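Local structure of PTS EIIA type-4 domain-containing protein (Streptococcus agalactiae NEM316, 4TKZ) at residues 43-48 and 77-82; 104-109 and 113-118. The protein is probably the EIIA component of a mannose-type sugar phosphotransferase system, taking part in the phosphoryl relay that drives sugar uptake. All blocks are in the same frame, centred on the assembly; numbering follows the deposited sequence.

Interaction 1. Residues 43-48 and 77-82; sequences DVRVAL and SVEYTD
On the outer surface of the alpha/beta fold, a salt bridge between R45 and E79 spans the gap from helix 41-52 to the loop that joins helix 68-76 to strand 84-89. Both terminal nitrogens of the guanidinium converge on one carboxylate oxygen: R45 NH1 lies 2.8 Å from E79 OE2, with an N-H...O angle of 145°, while R45 NH2 gives the same E79 OE2 a second, weak bond of 3.0 Å. The fork is therefore not the two-oxygen pairing of a bidentate bridge, and E79 OE1 stays 4.0 Å from R45 NH1. In the stronger bond OE2 offers its syn lone pair and sits at the edge of the guanidinium, near its plane. The planes of the two charged groups are 35° apart, and the side chains themselves cross at about a right angle. Reach explains how helix and loop can meet here. The R45 chain leaves the backbone with CG anti to N (chi1 179°) and stays extended as far as NE, whereas the E79 CB is directed at the helix and its chain then bends at chi2 to bring OE2 to the guanidinium. Long, flexible, charged residues suit such a site, where two backbones stand well apart on the surface. Beneath the bridge the chemistry changes: V44 and L48 turn to buried packing, V44 on F35 and V72, L48 on L76, and L76 also touches the R45 side chain. The Y80 side chain touches Q49, V52 and I85, so the loop meets the end of the same helix through an aromatic residue as well. The bridge thus links a helix to a helix-to-strand loop at the surface of a parallel alpha/beta fold, its four strands in the order 2-1-3-4, as expected of a mannose-type EIIA domain.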
loop_
_atom_site.group_PDB
_atom_site.type_symbol
_atom_site.label_atom_id
_atom_site.label_comp_id
_atom_site.label_asym_id
_atom_site.label_seq_id
_atom_site.Cartn_x
_atom_site.Cartn_y
_atom_site.Cartn_z
ATOM N N ASP A 43 21.148 3.710 -7.777
ATOM C CA ASP A 43 20.685 4.947 -7.146
ATOM C C ASP A 43 19.924 4.635 -5.859
ATOM O O ASP A 43 20.107 5.300 -4.831
ATOM C CB ASP A 43 19.776 5.733 -8.090
ATOM C CG ASP A 43 20.525 6.355 -9.242
ATOM O OD1 ASP A 43 21.739 6.613 -9.090
ATOM O OD2 ASP A 43 19.891 6.594 -10.294
ATOM N N VAL A 44 19.072 3.614 -5.927
ATOM C CA VAL A 44 18.348 3.126 -4.755
ATOM C C VAL A 44 19.315 2.589 -3.710
ATOM O O VAL A 44 19.159 2.849 -2.514
ATOM C CB VAL A 44 17.369 1.999 -5.124
ATOM C CG1 VAL A 44 16.590 1.560 -3.897
ATOM C CG2 VAL A 44 16.418 2.465 -6.192
ATOM N N ARG A 45 20.321 1.838 -4.158
ATOM C CA ARG A 45 21.299 1.281 -3.236
ATOM C C ARG A 45 22.052 2.378 -2.502
ATOM O O ARG A 45 22.266 2.277 -1.297
ATOM C CB ARG A 45 22.297 0.383 -3.968
ATOM C CG ARG A 45 23.360 -0.199 -3.054
ATOM C CD ARG A 45 24.142 -1.268 -3.789
ATOM N NE ARG A 45 25.357 -1.649 -3.082
ATOM C CZ ARG A 45 25.493 -2.764 -2.375
ATOM N NH1 ARG A 45 26.648 -3.033 -1.780
ATOM N NH2 ARG A 45 24.485 -3.621 -2.278
ATOM N N VAL A 46 22.440 3.423 -3.233
ATOM C CA VAL A 46 23.188 4.543 -2.663
ATOM C C VAL A 46 22.342 5.237 -1.613
ATOM O O VAL A 46 22.810 5.533 -0.509
ATOM C CB VAL A 46 23.594 5.557 -3.753
ATOM C CG1 VAL A 46 24.032 6.875 -3.132
ATOM C CG2 VAL A 46 24.742 4.989 -4.589
ATOM N N ALA A 47 21.086 5.477 -1.963
ATOM C CA ALA A 47 20.167 6.137 -1.047
ATOM C C ALA A 47 19.975 5.323 0.228
ATOM O O ALA A 47 20.011 5.869 1.340
ATOM C CB ALA A 47 18.834 6.402 -1.724
ATOM N N LEU A 48 19.759 4.019 0.073
ATOM C CA LEU A 48 19.523 3.161 1.236
ATOM C C LEU A 48 20.734 3.117 2.158
ATOM O O LEU A 48 20.582 3.273 3.371
ATOM C CB LEU A 48 19.098 1.752 0.818
ATOM C CG LEU A 48 18.610 0.814 1.925
ATOM C CD1 LEU A 48 17.392 1.406 2.674
ATOM C CD2 LEU A 48 18.245 -0.540 1.352
ATOM N N SER A 77 20.714 -5.834 3.156
ATOM C CA SER A 77 20.396 -6.233 4.528
ATOM C C SER A 77 21.334 -7.303 5.095
ATOM O O SER A 77 21.345 -7.534 6.299
ATOM C CB SER A 77 18.964 -6.755 4.619
ATOM O OG SER A 77 18.877 -8.037 4.022
ATOM N N VAL A 78 22.103 -7.963 4.238
ATOM C CA VAL A 78 22.981 -9.037 4.711
ATOM C C VAL A 78 24.454 -8.633 4.718
ATOM O O VAL A 78 25.335 -9.486 4.874
ATOM C CB VAL A 78 22.807 -10.324 3.876
ATOM C CG1 VAL A 78 21.358 -10.761 3.855
ATOM C CG2 VAL A 78 23.302 -10.109 2.453
ATOM N N GLU A 79 24.728 -7.342 4.565
ATOM C CA GLU A 79 26.108 -6.888 4.365
ATOM C C GLU A 79 26.722 -6.241 5.599
ATOM O O GLU A 79 27.936 -6.028 5.663
ATOM C CB GLU A 79 26.175 -5.899 3.211
ATOM C CG GLU A 79 25.795 -6.467 1.869
ATOM C CD GLU A 79 26.541 -5.779 0.768
ATOM O OE1 GLU A 79 27.776 -5.951 0.722
ATOM O OE2 GLU A 79 25.905 -5.060 -0.031
ATOM N N TYR A 80 25.878 -5.913 6.570
ATOM C CA TYR A 80 26.341 -5.303 7.804
ATOM C C TYR A 80 26.281 -6.320 8.942
ATOM O O TYR A 80 25.215 -6.850 9.261
ATOM C CB TYR A 80 25.478 -4.089 8.153
ATOM C CG TYR A 80 25.385 -3.025 7.081
ATOM C CD1 TYR A 80 24.478 -3.143 6.033
ATOM C CD2 TYR A 80 26.180 -1.888 7.135
ATOM C CE1 TYR A 80 24.373 -2.166 5.066
ATOM C CE2 TYR A 80 26.077 -0.900 6.176
ATOM C CZ TYR A 80 25.171 -1.043 5.145
ATOM O OH TYR A 80 25.070 -0.053 4.189
ATOM N N THR A 81 27.431 -6.571 9.555
ATOM C CA THR A 81 27.565 -7.550 10.633
ATOM C C THR A 81 26.688 -7.262 11.841
ATOM O O THR A 81 26.030 -8.161 12.378
ATOM C CB THR A 81 29.032 -7.620 11.105
ATOM O OG1 THR A 81 29.854 -8.054 10.019
ATOM C CG2 THR A 81 29.187 -8.590 12.262
ATOM N N ASP A 82 26.669 -6.006 12.274
ATOM C CA ASP A 82 25.998 -5.683 13.526
ATOM C C ASP A 82 24.709 -4.882 13.384
ATOM O O ASP A 82 24.102 -4.513 14.384
ATOM C CB ASP A 82 26.961 -4.984 14.484
ATOM C CG ASP A 82 27.998 -5.935 15.050
ATOM O OD1 ASP A 82 27.607 -7.019 15.541
ATOM O OD2 ASP A 82 29.200 -5.604 14.985
#

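Interaction 2. Residues 104-109 and 113-118; sequences TMFEHV and VDKVIT
K115 reaches from helix 110-122 back to F106 in the loop leading into that helix. From CB, which points toward the loop, the chain sets out with CG anti to the backbone N (chi1 -170°), and a bend about CG-CD (chi3 -45°) redirects its end. K115 CE lies 3.9 Å from F106 CZ, and the ammonium K115 NZ comes to 3.1 Å from the same CZ. NZ stands at the ring's edge, in its plane, so this is no cation-pi contact but a close approach to the C-H rim. A long lysine can span from helix to loop, and the phenyl edge gives its last methylene an apolar neighbour. K115 also touches E98 and S102 of helix 93-102. M105 CB lies over one face of the F106 ring, offset toward its rim, and M105 SD is 4.2 Å from K115 NZ. Closer to the sheet, V113 N donates to V109 O at 3.1 Å. Beside that bond V109 CG2 and V113 CG1 pack 4.1 Å apart, and both valines rest on L59 and K86; compact side chains suit this buried seam. Such an i to i-4 backbone bond is typical of an alpha-helix's first turn, here helix 110-122.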
loop_
_atom_site.group_PDB
_atom_site.type_symbol
_atom_site.label_atom_id
_atom_site.label_comp_id
_atom_site.label_asym_id
_atom_site.label_seq_id
_atom_site.Cartn_x
_atom_site.Cartn_y
_atom_site.Cartn_z
ATOM N N THR A 104 7.943 1.391 19.504
ATOM C CA THR A 104 8.258 1.880 20.843
ATOM C C THR A 104 8.305 0.749 21.880
ATOM O O THR A 104 9.042 0.832 22.871
ATOM C CB THR A 104 7.227 2.971 21.264
ATOM O OG1 THR A 104 7.838 4.265 21.179
ATOM C CG2 THR A 104 6.697 2.749 22.673
ATOM N N MET A 105 7.537 -0.312 21.635
ATOM C CA MET A 105 7.471 -1.449 22.549
ATOM C C MET A 105 8.707 -2.332 22.484
ATOM O O MET A 105 8.900 -3.188 23.350
ATOM C CB MET A 105 6.265 -2.332 22.228
ATOM C CG MET A 105 4.915 -1.657 22.324
ATOM S SD MET A 105 3.633 -2.734 21.639
ATOM C CE MET A 105 2.266 -1.579 21.552
ATOM N N PHE A 106 9.532 -2.147 21.457
ATOM C CA PHE A 106 10.600 -3.106 21.194
ATOM C C PHE A 106 11.977 -2.482 21.045
ATOM O O PHE A 106 12.140 -1.452 20.393
ATOM C CB PHE A 106 10.282 -3.935 19.944
ATOM C CG PHE A 106 8.973 -4.661 20.018
ATOM C CD1 PHE A 106 8.864 -5.851 20.726
ATOM C CD2 PHE A 106 7.852 -4.155 19.381
ATOM C CE1 PHE A 106 7.656 -6.521 20.796
ATOM C CE2 PHE A 106 6.640 -4.818 19.447
ATOM C CZ PHE A 106 6.543 -6.006 20.156
ATOM N N GLU A 107 12.964 -3.123 21.658
ATOM C CA GLU A 107 14.357 -2.760 21.449
ATOM C C GLU A 107 14.798 -3.161 20.047
ATOM O O GLU A 107 15.477 -2.398 19.353
ATOM C CB GLU A 107 15.249 -3.460 22.471
ATOM C CG GLU A 107 15.301 -2.797 23.834
ATOM C CD GLU A 107 16.680 -2.902 24.448
ATOM O OE1 GLU A 107 16.863 -2.451 25.600
ATOM O OE2 GLU A 107 17.585 -3.437 23.770
ATOM N N HIS A 108 14.399 -4.363 19.636
ATOM C CA HIS A 108 14.886 -4.952 18.393
ATOM C C HIS A 108 13.802 -5.133 17.342
ATOM O O HIS A 108 12.707 -5.594 17.648
ATOM C CB HIS A 108 15.538 -6.305 18.677
ATOM C CG HIS A 108 16.775 -6.214 19.514
ATOM N ND1 HIS A 108 18.036 -6.111 18.967
ATOM C CD2 HIS A 108 16.943 -6.207 20.857
ATOM C CE1 HIS A 108 18.930 -6.047 19.939
ATOM N NE2 HIS A 108 18.292 -6.103 21.096
ATOM N N VAL A 109 14.137 -4.801 16.099
ATOM C CA VAL A 109 13.220 -4.953 14.973
ATOM C C VAL A 109 12.750 -6.408 14.793
ATOM O O VAL A 109 11.647 -6.650 14.302
ATOM C CB VAL A 109 13.841 -4.401 13.661
ATOM C CG1 VAL A 109 15.044 -5.238 13.228
ATOM C CG2 VAL A 109 12.795 -4.334 12.552
ATOM N N VAL A 113 8.693 -7.278 13.851
ATOM C CA VAL A 113 8.236 -7.703 12.519
ATOM C C VAL A 113 7.044 -8.653 12.506
ATOM O O VAL A 113 6.218 -8.590 11.599
ATOM C CB VAL A 113 9.367 -8.339 11.675
ATOM C CG1 VAL A 113 10.286 -7.270 11.158
ATOM C CG2 VAL A 113 10.117 -9.382 12.477
ATOM N N ASP A 114 6.959 -9.536 13.495
ATOM C CA ASP A 114 5.882 -10.519 13.531
ATOM C C ASP A 114 4.517 -9.857 13.736
ATOM O O ASP A 114 3.517 -10.271 13.151
ATOM C CB ASP A 114 6.162 -11.569 14.607
ATOM C CG ASP A 114 7.397 -12.396 14.293
ATOM O OD1 ASP A 114 7.658 -12.643 13.098
ATOM O OD2 ASP A 114 8.120 -12.784 15.236
ATOM N N LYS A 115 4.491 -8.814 14.554
ATOM C CA LYS A 115 3.270 -8.045 14.773
ATOM C C LYS A 115 2.914 -7.244 13.523
ATOM O O LYS A 115 1.744 -7.086 13.182
ATOM C CB LYS A 115 3.486 -7.107 15.954
ATOM C CG LYS A 115 2.249 -6.422 16.456
ATOM C CD LYS A 115 2.466 -5.980 17.895
ATOM C CE LYS A 115 3.115 -7.099 18.705
ATOM N NZ LYS A 115 3.485 -6.666 20.079
ATOM N N VAL A 116 3.936 -6.739 12.838
ATOM C CA VAL A 116 3.731 -5.919 11.649
ATOM C C VAL A 116 3.148 -6.759 10.516
ATOM O O VAL A 116 2.227 -6.333 9.821
ATOM C CB VAL A 116 5.055 -5.244 11.220
ATOM C CG1 VAL A 116 4.942 -4.668 9.828
ATOM C CG2 VAL A 116 5.442 -4.153 12.224
ATOM N N ILE A 117 3.680 -7.963 10.353
ATOM C CA ILE A 117 3.206 -8.903 9.343
ATOM C C ILE A 117 1.759 -9.295 9.597
ATOM O O ILE A 117 0.917 -9.310 8.686
ATOM C CB ILE A 117 4.050 -10.192 9.373
ATOM C CG1 ILE A 117 5.480 -9.915 8.915
ATOM C CG2 ILE A 117 3.405 -11.271 8.506
ATOM C CD1 ILE A 117 5.564 -9.378 7.519
ATOM N N THR A 118 1.485 -9.635 10.848
ATOM C CA THR A 118 0.144 -10.031 11.257
ATOM C C THR A 118 -0.857 -8.940 10.914
ATOM O O THR A 118 -1.889 -9.213 10.290
ATOM C CB THR A 118 0.099 -10.313 12.768
ATOM O OG1 THR A 118 0.921 -11.451 13.062
ATOM C CG2 THR A 118 -1.334 -10.568 13.231
#

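Overall arrangement
The two contacts lie in different parts of one domain, their centres 21 Å apart and their nearest atoms about 8 Å apart, without touching. Interaction 1 is a surface contact, distant in sequence, whose two segments, one on helix 41-52 and one in a loop, meet through a single salt bridge. Interaction 2 is local and partly buried: a loop and the helix it enters share a backbone hydrogen bond and a valine pair, with polar and aromatic atoms toward the outside. Both contacts nonetheless border strand 84-89: S77 and Y80 touch it in interaction 1, V109 and V113 in interaction 2. Each also approaches the second subunit, through S77 and V78 in the first and I117 in the second.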